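Local atomic coordinates of Abbfa_003403 (PDB entry 4ZXH), a protein that probably assembles a peptide product as a four-domain nonribosomal peptide synthetase, joining condensation, adenylation, phosphopantetheine-bearing carrier and thioesterase domains in one chain. Residues I1043-K1048 against V1226-A1231; L1031-Y1034 against E1038-G1041. One frame throughout, in Å; residues are numbered along the deposited sequence.

Contact 1: residues I1043-K1048 against V1226-A1231; sequences IIRENK and VLPLDA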
loop_
_atom_site.group_PDB
_atom_site.type_symbol
_atom_site.label_atom_id
_atom_site.label_comp_id
_atom_site.label_asym_id
_atom_site.label_seq_id
_atom_site.Cartn_x
_atom_site.Cartn_y
_atom_site.Cartn_z
ATOM N N ILE A 1043 -20.477 -2.498 1.811
ATOM C CA ILE A 1043 -20.594 -1.295 0.995
ATOM C C ILE A 1043 -21.996 -1.125 0.419
ATOM O O ILE A 1043 -22.581 -0.049 0.475
ATOM C CB ILE A 1043 -19.579 -1.330 -0.159
ATOM C CG1 ILE A 1043 -18.179 -1.071 0.384
ATOM C CG2 ILE A 1043 -19.938 -0.318 -1.243
ATOM C CD1 ILE A 1043 -18.118 0.138 1.275
ATOM N N ILE A 1044 -22.527 -2.199 -0.145
ATOM C CA ILE A 1044 -23.856 -2.176 -0.720
ATOM C C ILE A 1044 -24.923 -1.999 0.365
ATOM O O ILE A 1044 -25.927 -1.311 0.165
ATOM C CB ILE A 1044 -24.106 -3.457 -1.498
ATOM C CG1 ILE A 1044 -23.225 -3.480 -2.737
ATOM C CG2 ILE A 1044 -25.547 -3.580 -1.893
ATOM C CD1 ILE A 1044 -23.334 -4.773 -3.520
ATOM N N ARG A 1045 -24.675 -2.606 1.521
ATOM C CA ARG A 1045 -25.596 -2.576 2.660
ATOM C C ARG A 1045 -25.799 -1.162 3.201
ATOM O O ARG A 1045 -26.881 -0.838 3.722
ATOM C CB ARG A 1045 -25.076 -3.493 3.764
ATOM C CG ARG A 1045 -26.033 -3.728 4.896
ATOM C CD ARG A 1045 -25.532 -4.831 5.826
ATOM N NE ARG A 1045 -25.494 -6.131 5.155
ATOM C CZ ARG A 1045 -24.377 -6.797 4.877
ATOM N NH1 ARG A 1045 -23.191 -6.305 5.219
ATOM N NH2 ARG A 1045 -24.442 -7.967 4.265
ATOM N N GLU A 1046 -24.751 -0.339 3.081
ATOM C CA GLU A 1046 -24.770 1.056 3.535
ATOM C C GLU A 1046 -25.826 1.877 2.812
ATOM O O GLU A 1046 -26.390 2.811 3.382
ATOM C CB GLU A 1046 -23.407 1.729 3.333
ATOM C CG GLU A 1046 -22.355 1.429 4.382
ATOM C CD GLU A 1046 -20.979 1.995 4.021
ATOM O OE1 GLU A 1046 -20.861 2.705 2.989
ATOM O OE2 GLU A 1046 -20.012 1.718 4.770
ATOM N N ASN A 1047 -26.063 1.546 1.547
ATOM C CA ASN A 1047 -27.046 2.247 0.730
ATOM C C ASN A 1047 -28.459 1.749 0.996
ATOM O O ASN A 1047 -28.885 0.758 0.409
ATOM C CB ASN A 1047 -26.713 2.082 -0.749
ATOM C CG ASN A 1047 -27.648 2.866 -1.651
ATOM O OD1 ASN A 1047 -28.674 3.398 -1.218
ATOM N ND2 ASN A 1047 -27.297 2.932 -2.924
ATOM N N LYS A 1048 -29.197 2.450 1.848
ATOM C CA LYS A 1048 -30.537 2.002 2.229
ATOM C C LYS A 1048 -31.554 2.097 1.080
ATOM O O LYS A 1048 -32.683 1.631 1.208
ATOM C CB LYS A 1048 -31.043 2.798 3.430
ATOM N N VAL A 1226 -24.447 -16.138 11.839
ATOM C CA VAL A 1226 -25.570 -16.370 10.926
ATOM C C VAL A 1226 -26.335 -15.064 10.552
ATOM O O VAL A 1226 -27.332 -15.104 9.800
ATOM C CB VAL A 1226 -26.570 -17.384 11.504
ATOM C CG1 VAL A 1226 -25.848 -18.667 11.842
ATOM C CG2 VAL A 1226 -27.260 -16.817 12.720
ATOM N N LEU A 1227 -25.861 -13.935 11.084
ATOM C CA LEU A 1227 -26.211 -12.597 10.606
ATOM C C LEU A 1227 -24.948 -11.729 10.546
ATOM O O LEU A 1227 -24.019 -11.946 11.312
ATOM C CB LEU A 1227 -27.256 -11.929 11.508
ATOM C CG LEU A 1227 -28.665 -12.472 11.382
ATOM C CD1 LEU A 1227 -29.610 -11.743 12.335
ATOM C CD2 LEU A 1227 -29.121 -12.346 9.929
ATOM N N PRO A 1228 -24.913 -10.743 9.639
ATOM C CA PRO A 1228 -23.746 -9.857 9.537
ATOM C C PRO A 1228 -23.577 -8.969 10.766
ATOM O O PRO A 1228 -24.566 -8.592 11.398
ATOM C CB PRO A 1228 -24.057 -9.002 8.295
ATOM C CG PRO A 1228 -25.012 -9.809 7.496
ATOM C CD PRO A 1228 -25.844 -10.559 8.509
ATOM N N LEU A 1229 -22.338 -8.622 11.095
ATOM C CA LEU A 1229 -22.098 -7.794 12.265
ATOM C C LEU A 1229 -22.727 -6.418 12.116
ATOM O O LEU A 1229 -23.169 -5.847 13.103
ATOM C CB LEU A 1229 -20.604 -7.671 12.548
ATOM C CG LEU A 1229 -20.095 -8.702 13.562
ATOM C CD1 LEU A 1229 -20.500 -10.142 13.179
ATOM C CD2 LEU A 1229 -18.590 -8.591 13.720
ATOM N N ASP A 1230 -22.807 -5.899 10.891
ATOM C CA ASP A 1230 -23.415 -4.583 10.678
ATOM C C ASP A 1230 -24.949 -4.604 10.492
ATOM O O ASP A 1230 -25.534 -3.596 10.097
ATOM C CB ASP A 1230 -22.763 -3.873 9.480
ATOM C CG ASP A 1230 -22.631 -4.771 8.256
ATOM O OD1 ASP A 1230 -22.470 -6.000 8.427
ATOM O OD2 ASP A 1230 -22.685 -4.244 7.120
ATOM N N ALA A 1231 -25.603 -5.725 10.787
ATOM C CA ALA A 1231 -27.072 -5.758 10.790
ATOM C C ALA A 1231 -27.596 -4.982 11.990
ATOM O O ALA A 1231 -27.105 -5.144 13.106
ATOM C CB ALA A 1231 -27.601 -7.204 10.818
#
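Arg1045, near the end of helix 1037-1046, reaches across to Asp1230 and Pro1228 in the loop between helices 1210-1223 and 1233-1251, and this one side chain makes the whole bridge. Its CG stands anti to the backbone N (chi1 -171°), which sends the chain straight out from the helix before a bend at chi3 brings the guanidinium edge to Asp1230 and one face to Pro1228. NH1 then forms a salt bridge with Asp1230 OD2 at 2.8 Å. The oxygen is met on its syn side and lies close to the guanidinium plane, but the guanidinium and carboxylate planes stand 84° apart, and only OD2 makes a hydrogen bond, not the paired, two-pronged grip of coplanar groups. Over one face of the guanidinium sits the proline ring, with Pro1228 CG 3.8 Å from NH2. A type I turn from Pro1228 to Ala1231, closed by the bond from Ala1231 N to Pro1228 O, holds the ring and the acid next to each other. A second salt bridge from NH2 to Asp976 fixes the guanidinium further, while Ile978 of helix 977-990 packs on the arginine. Beyond this cluster the contact is loose: Glu1046 and Leu1229 are exposed and make no contact across it, and Asn1047 is poorly ordered. With only 147 Å² buried, the arrangement is a small, polar interdomain contact, a salt bridge between the last helix of a carrier-protein helical bundle and a loop of an alpha/beta-hydrolase thioesterase.

Contact 2: residues L1031-Y1034 against E1038-G1041; sequences LAQY and ERLG
Tyr1034 leaves helical geometry just after helix 1028-1033, and the chain turns back so that its CA comes within 4.9 Å of the CA of Leu1040 on helix 1037-1046. The two segments thus form the tight corner between the short third helix and the last helix of the four-helix carrier-protein bundle. Inside the corner, Leu1031 CD1 meets Leu1040 CD2 at 4.2 Å, and both leucines also pack on helix 1008-1022, Leu1031 against Ala1011, Leu1014 and Val1015 and Leu1040 against Leu1018. Tyr1034 sets its CB beside the backbone of Leu1040, and its carbonyl O lies 3.4 Å from Leu1040 CB. Away from the leucines, Arg1039 folds back over the end of the shorter helix. Its chain bends at chi3 (55°), which brings the guanidinium across Tyr1034; CD1 of the ring lies over one guanidinium face, away from its centre, the two planes being inclined by 42°. The approach is oblique from the tyrosine's side and is therefore no flat stack. At the guanidinium edge, NH2 gives a weak hydrogen bond to Gln1033 O, bent to 127°. Gln1033 begins by pointing away from the other helix, but a bend at chi2 swings its amide round to the arginine, while its NE2 bonds the backbone O of Gln929 in helix 921-931 of the adenylation C-terminal domain. Lys926 and Gln929 of that helix also touch Arg1039. The amide stands nearly upright to the guanidinium, and although Gln1033 OE1 lies 3.0 Å from Arg1039 NH2, the angle is too poor for a hydrogen bond.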
loop_
_atom_site.group_PDB
_atom_site.type_symbol
_atom_site.label_atom_id
_atom_site.label_comp_id
_atom_site.label_asym_id
_atom_site.label_seq_id
_atom_site.Cartn_x
_atom_site.Cartn_y
_atom_site.Cartn_z
ATOM N N LEU A 1031 -15.151 -2.501 -6.777
ATOM C CA LEU A 1031 -14.878 -3.937 -6.735
ATOM C C LEU A 1031 -13.401 -4.232 -6.482
ATOM O O LEU A 1031 -13.046 -5.215 -5.836
ATOM C CB LEU A 1031 -15.321 -4.614 -8.030
ATOM C CG LEU A 1031 -14.954 -6.090 -8.130
ATOM C CD1 LEU A 1031 -15.616 -6.859 -7.026
ATOM C CD2 LEU A 1031 -15.377 -6.631 -9.475
ATOM N N ALA A 1032 -12.530 -3.380 -6.998
ATOM C CA ALA A 1032 -11.096 -3.606 -6.839
ATOM C C ALA A 1032 -10.664 -3.461 -5.420
ATOM O O ALA A 1032 -9.692 -4.056 -4.956
ATOM C CB ALA A 1032 -10.335 -2.660 -7.702
ATOM N N GLN A 1033 -11.464 -2.735 -4.690
ATOM C CA GLN A 1033 -11.026 -2.367 -3.395
ATOM C C GLN A 1033 -11.858 -3.043 -2.305
ATOM O O GLN A 1033 -11.368 -3.359 -1.212
ATOM C CB GLN A 1033 -11.038 -0.858 -3.403
ATOM C CG GLN A 1033 -10.916 -0.035 -2.112
ATOM C CD GLN A 1033 -9.764 -0.529 -1.178
ATOM O OE1 GLN A 1033 -10.046 -1.413 -0.443
ATOM N NE2 GLN A 1033 -8.428 -0.156 -1.421
ATOM N N TYR A 1034 -13.088 -3.379 -2.676
ATOM C CA TYR A 1034 -13.912 -4.293 -1.914
ATOM C C TYR A 1034 -14.144 -5.607 -2.685
ATOM O O TYR A 1034 -15.226 -5.840 -3.204
ATOM C CB TYR A 1034 -15.248 -3.623 -1.552
ATOM C CG TYR A 1034 -15.032 -2.316 -0.835
ATOM C CD1 TYR A 1034 -14.753 -2.276 0.530
ATOM C CD2 TYR A 1034 -15.055 -1.123 -1.533
ATOM C CE1 TYR A 1034 -14.532 -1.070 1.180
ATOM C CE2 TYR A 1034 -14.829 0.084 -0.892
ATOM C CZ TYR A 1034 -14.567 0.100 0.471
ATOM O OH TYR A 1034 -14.327 1.277 1.142
ATOM N N GLU A 1038 -17.955 -10.373 1.547
ATOM C CA GLU A 1038 -18.210 -9.684 2.804
ATOM C C GLU A 1038 -18.030 -8.181 2.647
ATOM O O GLU A 1038 -18.926 -7.396 2.993
ATOM C CB GLU A 1038 -17.297 -10.181 3.919
ATOM C CG GLU A 1038 -17.780 -9.735 5.306
ATOM C CD GLU A 1038 -16.649 -9.492 6.283
ATOM O OE1 GLU A 1038 -15.585 -9.008 5.844
ATOM O OE2 GLU A 1038 -16.814 -9.803 7.481
ATOM N N ARG A 1039 -16.864 -7.790 2.129
ATOM C CA ARG A 1039 -16.488 -6.391 2.106
ATOM C C ARG A 1039 -17.376 -5.599 1.151
ATOM O O ARG A 1039 -17.772 -4.473 1.451
ATOM C CB ARG A 1039 -15.012 -6.247 1.734
ATOM C CG ARG A 1039 -14.121 -6.471 2.935
ATOM C CD ARG A 1039 -12.641 -6.671 2.608
ATOM N NE ARG A 1039 -12.004 -5.608 1.820
ATOM C CZ ARG A 1039 -11.971 -4.322 2.154
ATOM N NH1 ARG A 1039 -12.574 -3.871 3.254
ATOM N NH2 ARG A 1039 -11.351 -3.469 1.368
ATOM N N LEU A 1040 -17.700 -6.195 0.011
ATOM C CA LEU A 1040 -18.520 -5.517 -0.985
ATOM C C LEU A 1040 -19.939 -5.421 -0.466
ATOM O O LEU A 1040 -20.624 -4.434 -0.687
ATOM C CB LEU A 1040 -18.465 -6.268 -2.318
ATOM C CG LEU A 1040 -19.257 -5.772 -3.530
ATOM C CD1 LEU A 1040 -18.813 -4.392 -3.995
ATOM C CD2 LEU A 1040 -19.075 -6.793 -4.634
ATOM N N GLY A 1041 -20.360 -6.460 0.248
ATOM C CA GLY A 1041 -21.683 -6.524 0.838
ATOM C C GLY A 1041 -21.888 -5.436 1.874
ATOM O O GLY A 1041 -22.978 -4.881 1.948
#

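Overall arrangement
Both segments of contact 2 precede those of contact 1 along the chain; the two centres are 12 Å apart. Both contacts draw on helix 1037-1046, and they touch directly where Ile1043 CG1 packs 3.6 Å from Tyr1034 CG. Contact 2 lies within the carrier domain, whereas contact 1 spans a gap of 178 residues to reach the thioesterase. The shared helix therefore links the internal corner of the carrier bundle to its neighbouring domain, while helix 921-931 meets the corner itself. Through these regions the carrier meets the adenylation C-terminal and thioesterase domains, while its phosphopantetheine, about 10 Å from the side chain of Leu1031, extends into a pocket that includes condensation-domain residues.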